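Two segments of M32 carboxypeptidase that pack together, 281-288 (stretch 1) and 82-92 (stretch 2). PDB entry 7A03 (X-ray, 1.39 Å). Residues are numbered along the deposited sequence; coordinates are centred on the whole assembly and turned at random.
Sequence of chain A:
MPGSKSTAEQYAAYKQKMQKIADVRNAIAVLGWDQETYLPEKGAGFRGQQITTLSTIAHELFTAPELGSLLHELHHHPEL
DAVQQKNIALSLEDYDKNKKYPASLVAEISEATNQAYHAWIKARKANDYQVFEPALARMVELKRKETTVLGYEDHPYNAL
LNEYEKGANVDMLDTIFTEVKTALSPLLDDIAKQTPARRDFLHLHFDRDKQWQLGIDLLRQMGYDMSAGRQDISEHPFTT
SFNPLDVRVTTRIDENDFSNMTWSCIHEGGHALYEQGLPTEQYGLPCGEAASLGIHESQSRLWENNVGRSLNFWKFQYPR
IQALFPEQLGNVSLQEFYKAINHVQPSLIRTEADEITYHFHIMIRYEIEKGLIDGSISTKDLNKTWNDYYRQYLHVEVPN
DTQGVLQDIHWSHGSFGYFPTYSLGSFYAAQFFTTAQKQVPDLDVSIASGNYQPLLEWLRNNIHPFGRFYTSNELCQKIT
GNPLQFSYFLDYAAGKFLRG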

ATOM      1  N   GLU A 281      -7.955 -22.673   3.633  1.00 16.08           N
ATOM      2  CA  GLU A 281      -8.854 -23.440   2.773  1.00 16.88           C
ATOM      3  C   GLU A 281      -9.258 -22.674   1.519  1.00 14.84           C
ATOM      4  O   GLU A 281      -9.755 -23.289   0.566  1.00 16.89           O
ATOM      5  CB  GLU A 281     -10.103 -23.872   3.542  1.00 20.97           C
ATOM      6  CG  GLU A 281     -10.714 -25.182   3.050  1.00 37.52           C
ATOM      7  CD  GLU A 281      -9.725 -26.342   3.072  1.00 49.65           C
ATOM      8  OE1 GLU A 281      -8.891 -26.406   4.003  1.00 52.45           O
ATOM      9  OE2 GLU A 281      -9.782 -27.188   2.151  1.00 53.01           O
ATOM     10  N   GLN A 282      -9.061 -21.353   1.506  1.00 14.65           N
ATOM     11  CA  GLN A 282      -9.366 -20.511   0.362  1.00 15.11           C
ATOM     12  C   GLN A 282      -8.136 -20.158  -0.448  1.00 17.17           C
ATOM     13  O   GLN A 282      -8.198 -19.255  -1.289  1.00 14.76           O
ATOM     14  CB  GLN A 282     -10.068 -19.236   0.832  1.00 14.09           C
ATOM     15  CG  GLN A 282     -11.431 -19.496   1.371  1.00 14.07           C
ATOM     16  CD  GLN A 282     -12.401 -19.921   0.297  1.00 17.74           C
ATOM     17  OE1 GLN A 282     -12.511 -19.266  -0.747  1.00 17.95           O
ATOM     18  NE2 GLN A 282     -13.138 -21.002   0.552  1.00 21.24           N
ATOM     19  N   TYR A 283      -7.026 -20.855  -0.215  1.00 17.19           N
ATOM     20  CA  TYR A 283      -5.793 -20.635  -0.956  1.00 15.91           C
ATOM     21  C   TYR A 283      -6.060 -20.632  -2.458  1.00 16.62           C
ATOM     22  O   TYR A 283      -6.696 -21.546  -2.987  1.00 15.96           O
ATOM     23  CB  TYR A 283      -4.860 -21.790  -0.611  1.00 13.32           C
ATOM     24  CG  TYR A 283      -3.574 -21.857  -1.409  1.00 13.00           C
ATOM     25  CD1 TYR A 283      -2.479 -21.096  -1.043  1.00 14.73           C
ATOM     26  CD2 TYR A 283      -3.454 -22.696  -2.522  1.00 13.92           C
ATOM     27  CE1 TYR A 283      -1.291 -21.163  -1.747  1.00 14.18           C
ATOM     28  CE2 TYR A 283      -2.266 -22.764  -3.226  1.00 13.95           C
ATOM     29  CZ  TYR A 283      -1.197 -21.997  -2.839  1.00 13.18           C
ATOM     30  OH  TYR A 283      -0.021 -22.072  -3.539  1.00 14.81           O
ATOM     31  N   GLY A 284      -5.593 -19.589  -3.139  1.00 14.05           N
ATOM     32  CA  GLY A 284      -5.760 -19.495  -4.577  1.00 15.70           C
ATOM     33  C   GLY A 284      -7.081 -18.934  -5.053  1.00 13.76           C
ATOM     34  O   GLY A 284      -7.239 -18.709  -6.258  1.00 14.60           O
ATOM     35  N   LEU A 285      -8.030 -18.673  -4.157  1.00 13.16           N
ATOM     36  CA  LEU A 285      -9.379 -18.261  -4.521  1.00 12.41           C
ATOM     37  C   LEU A 285      -9.631 -16.837  -4.052  1.00 12.97           C
ATOM     38  O   LEU A 285      -8.987 -16.359  -3.110  1.00 12.49           O
ATOM     39  CB  LEU A 285     -10.410 -19.191  -3.868  1.00 12.66           C
ATOM     40  CG  LEU A 285     -10.102 -20.688  -3.962  1.00 13.41           C
ATOM     41  CD1 LEU A 285     -11.206 -21.518  -3.313  1.00 15.02           C
ATOM     42  CD2 LEU A 285      -9.968 -21.104  -5.418  1.00 15.87           C
ATOM     43  N   PRO A 286     -10.577 -16.128  -4.680  1.00 15.35           N
ATOM     44  CA  PRO A 286     -10.788 -14.722  -4.299  1.00 15.22           C
ATOM     45  C   PRO A 286     -11.075 -14.526  -2.821  1.00 13.80           C
ATOM     46  O   PRO A 286     -10.580 -13.564  -2.224  1.00 13.81           O
ATOM     47  CB  PRO A 286     -11.947 -14.276  -5.206  1.00 13.86           C
ATOM     48  CG  PRO A 286     -11.821 -15.180  -6.423  1.00 14.42           C
ATOM     49  CD  PRO A 286     -11.389 -16.512  -5.848  1.00 14.60           C
ATOM     50  N   CYS A 287     -11.824 -15.436  -2.201  1.00 14.15           N
ATOM     51  CA  CYS A 287     -12.090 -15.311  -0.774  1.00 14.44           C
ATOM     52  C   CYS A 287     -10.903 -15.726   0.095  1.00 15.34           C
ATOM     53  O   CYS A 287     -11.026 -15.717   1.318  1.00 14.41           O
ATOM     54  CB  CYS A 287     -13.403 -16.001  -0.384  1.00 13.69           C
ATOM     55  SG  CYS A 287     -14.856 -15.215  -1.146  1.00 17.52           S
ATOM     56  N   GLY A 288      -9.751 -16.051  -0.500  1.00 12.17           N
ATOM     57  CA  GLY A 288      -8.516 -16.222   0.240  1.00 13.26           C
ATOM     58  C   GLY A 288      -7.456 -15.176  -0.036  1.00 13.20           C
ATOM     59  O   GLY A 288      -6.307 -15.360   0.382  1.00 16.03           O
TER
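Stretch 2 82-92: AVQQKNIALSL

A single carboxamide, that of Asn87, fastens the helix of stretch 2 to the loop of stretch 1 through both of its ends. Asn87 OD1 accepts a hydrogen bond from the backbone N of Cys287 (2.9 Å, N-H...O angle 155°), while Asn87 ND2 donates one to OE1 of Gln282 (2.8 Å, 169°). Stretch 2 is helical throughout, with regular i to i+4 backbone hydrogen bonds, and the helix continues beyond Leu92. Stretch 1 makes a type II turn from Gln282 to Leu285, closed by Leu285 N to Gln282 O (2.9 Å), and then a short 3-10 segment, Pro286 to Gly288. The loop does not run steadily along the helix: Gln282 and Cys287 both face the Val83 to Asn87 part, while Pro286 between them reaches on to Leu90 and Ser91. The backbones come closest at Pro286 and Asn87, whose CA atoms are 5.3 Å apart. Although CA-to-CB of Asn87 points sideways, the end of the side chain comes nearer the loop (chi1 -80°, m). Pro286 packs from Asn87 (Pro286 CD to Asn87 OD1 3.2 Å) on to the next turn, where Pro286 CB is 3.7 Å from Leu90 CB and Pro286 CG 3.4 Å from Ser91 OG. Toward the start of the helix, Cys287 CB lies 4.0 Å from Val83 CG1, and Cys287 SG lies 4.0 Å from Lys86 CG, before the lysine chain leads away. The contact buries 353 Å², both sides summed.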

ATOM      1  N   ALA A  82     -22.540 -19.242  -0.420  1.00 22.19           N
ATOM      2  CA  ALA A  82     -22.261 -17.835  -0.677  1.00 18.81           C
ATOM      3  C   ALA A  82     -20.807 -17.631  -1.069  1.00 18.32           C
ATOM      4  O   ALA A  82     -20.507 -16.898  -2.021  1.00 19.99           O
ATOM      5  CB  ALA A  82     -22.585 -16.995   0.562  1.00 20.21           C
ATOM      6  N   VAL A  83     -19.893 -18.278  -0.341  1.00 18.38           N
ATOM      7  CA  VAL A  83     -18.468 -18.155  -0.619  1.00 15.91           C
ATOM      8  C   VAL A  83     -18.117 -18.751  -1.979  1.00 18.17           C
ATOM      9  O   VAL A  83     -17.366 -18.148  -2.752  1.00 18.47           O
ATOM     10  CB  VAL A  83     -17.636 -18.754   0.532  1.00 17.78           C
ATOM     11  CG1 VAL A  83     -16.171 -18.897   0.133  1.00 16.24           C
ATOM     12  CG2 VAL A  83     -17.782 -17.887   1.769  1.00 26.48           C
ATOM     13  N   GLN A  84     -18.649 -19.934  -2.297  1.00 18.39           N
ATOM     14  CA  GLN A  84     -18.366 -20.545  -3.595  1.00 14.95           C
ATOM     15  C   GLN A  84     -18.852 -19.654  -4.731  1.00 17.82           C
ATOM     16  O   GLN A  84     -18.137 -19.433  -5.720  1.00 17.71           O
ATOM     17  CB  GLN A  84     -19.056 -21.905  -3.677  1.00 16.69           C
ATOM     18  CG  GLN A  84     -18.479 -22.944  -2.719  1.00 17.28           C
ATOM     19  CD  GLN A  84     -19.286 -24.225  -2.733  1.00 21.46           C
ATOM     20  OE1 GLN A  84     -20.499 -24.203  -2.539  1.00 24.05           O
ATOM     21  NE2 GLN A  84     -18.620 -25.352  -2.980  1.00 29.23           N
ATOM     22  N   GLN A  85     -20.082 -19.150  -4.611  1.00 19.03           N
ATOM     23  CA  GLN A  85     -20.643 -18.294  -5.650  1.00 18.01           C
ATOM     24  C   GLN A  85     -19.830 -17.020  -5.807  1.00 16.09           C
ATOM     25  O   GLN A  85     -19.597 -16.560  -6.933  1.00 17.76           O
ATOM     26  CB  GLN A  85     -22.093 -17.953  -5.320  1.00 21.67           C
ATOM     27  CG  GLN A  85     -23.067 -19.094  -5.542  1.00 24.86           C
ATOM     28  CD  GLN A  85     -24.512 -18.616  -5.516  1.00 31.34           C
ATOM     29  OE1 GLN A  85     -24.796 -17.456  -5.820  1.00 37.62           O
ATOM     30  NE2 GLN A  85     -25.426 -19.500  -5.138  1.00 24.35           N
ATOM     31  N   LYS A  86     -19.386 -16.437  -4.691  1.00 14.69           N
ATOM     32  CA  LYS A  86     -18.566 -15.236  -4.780  1.00 15.19           C
ATOM     33  C   LYS A  86     -17.232 -15.534  -5.456  1.00 15.71           C
ATOM     34  O   LYS A  86     -16.761 -14.746  -6.288  1.00 17.28           O
ATOM     35  CB  LYS A  86     -18.359 -14.634  -3.383  1.00 15.16           C
ATOM     36  CG  LYS A  86     -17.551 -13.329  -3.371  1.00 15.19           C
ATOM     37  CD  LYS A  86     -18.356 -12.179  -3.957  1.00 21.16           C
ATOM     38  CE  LYS A  86     -19.642 -11.938  -3.162  1.00 21.43           C
ATOM     39  NZ  LYS A  86     -20.389 -10.752  -3.646  1.00 24.13           N
ATOM     40  N   ASN A  87     -16.596 -16.650  -5.090  1.00 16.69           N
ATOM     41  CA  ASN A  87     -15.363 -17.077  -5.756  1.00 15.19           C
ATOM     42  C   ASN A  87     -15.546 -17.187  -7.257  1.00 17.58           C
ATOM     43  O   ASN A  87     -14.743 -16.651  -8.032  1.00 17.94           O
ATOM     44  CB  ASN A  87     -14.900 -18.413  -5.181  1.00 15.71           C
ATOM     45  CG  ASN A  87     -14.171 -18.251  -3.863  1.00 14.90           C
ATOM     46  OD1 ASN A  87     -13.593 -17.196  -3.592  1.00 16.30           O
ATOM     47  ND2 ASN A  87     -14.168 -19.302  -3.047  1.00 15.38           N
ATOM     48  N   ILE A  88     -16.608 -17.877  -7.686  1.00 14.34           N
ATOM     49  CA  ILE A  88     -16.868 -18.030  -9.117  1.00 18.39           C
ATOM     50  C   ILE A  88     -17.066 -16.666  -9.776  1.00 19.05           C
ATOM     51  O   ILE A  88     -16.502 -16.388 -10.841  1.00 18.72           O
ATOM     52  CB  ILE A  88     -18.071 -18.964  -9.355  1.00 14.75           C
ATOM     53  CG1 ILE A  88     -17.780 -20.367  -8.814  1.00 19.07           C
ATOM     54  CG2 ILE A  88     -18.418 -19.033 -10.841  1.00 18.03           C
ATOM     55  CD1 ILE A  88     -16.559 -21.017  -9.416  1.00 26.07           C
ATOM     56  N   ALA A  89     -17.870 -15.790  -9.156  1.00 14.51           N
ATOM     57  CA  ALA A  89     -18.167 -14.493  -9.771  1.00 14.91           C
ATOM     58  C   ALA A  89     -16.910 -13.635  -9.899  1.00 14.96           C
ATOM     59  O   ALA A  89     -16.661 -13.015 -10.948  1.00 18.85           O
ATOM     60  CB  ALA A  89     -19.247 -13.762  -8.969  1.00 17.69           C
ATOM     61  N   LEU A  90     -16.106 -13.582  -8.837  1.00 18.21           N
ATOM     62  CA  LEU A  90     -14.904 -12.757  -8.863  1.00 17.86           C
ATOM     63  C   LEU A  90     -13.877 -13.330  -9.823  1.00 19.66           C
ATOM     64  O   LEU A  90     -13.222 -12.584 -10.561  1.00 19.42           O
ATOM     65  CB  LEU A  90     -14.322 -12.619  -7.455  1.00 16.74           C
ATOM     66  CG  LEU A  90     -15.160 -11.725  -6.538  1.00 16.02           C
ATOM     67  CD1 LEU A  90     -14.560 -11.674  -5.142  1.00 15.71           C
ATOM     68  CD2 LEU A  90     -15.275 -10.336  -7.133  1.00 19.01           C
ATOM     69  N   SER A  91     -13.742 -14.654  -9.843  1.00 16.02           N
ATOM     70  CA  SER A  91     -12.780 -15.276 -10.740  1.00 18.06           C
ATOM     71  C   SER A  91     -13.197 -15.073 -12.190  1.00 18.77           C
ATOM     72  O   SER A  91     -12.342 -14.879 -13.062  1.00 20.28           O
ATOM     73  CB  SER A  91     -12.657 -16.769 -10.414  1.00 15.25           C
ATOM     74  OG  SER A  91     -11.817 -16.988  -9.291  1.00 16.92           O
ATOM     75  N   LEU A  92     -14.507 -15.090 -12.465  1.00 18.97           N
ATOM     76  CA  LEU A  92     -14.994 -14.803 -13.812  1.00 19.51           C
ATOM     77  C   LEU A  92     -14.699 -13.360 -14.210  1.00 22.40           C
ATOM     78  O   LEU A  92     -14.319 -13.098 -15.357  1.00 20.07           O
ATOM     79  CB  LEU A  92     -16.495 -15.101 -13.903  1.00 21.66           C
ATOM     80  CG  LEU A  92     -17.141 -14.985 -15.282  1.00 26.84           C
ATOM     81  CD1 LEU A  92     -16.464 -15.913 -16.272  1.00 25.43           C
ATOM     82  CD2 LEU A  92     -18.616 -15.301 -15.197  1.00 24.25           C
TER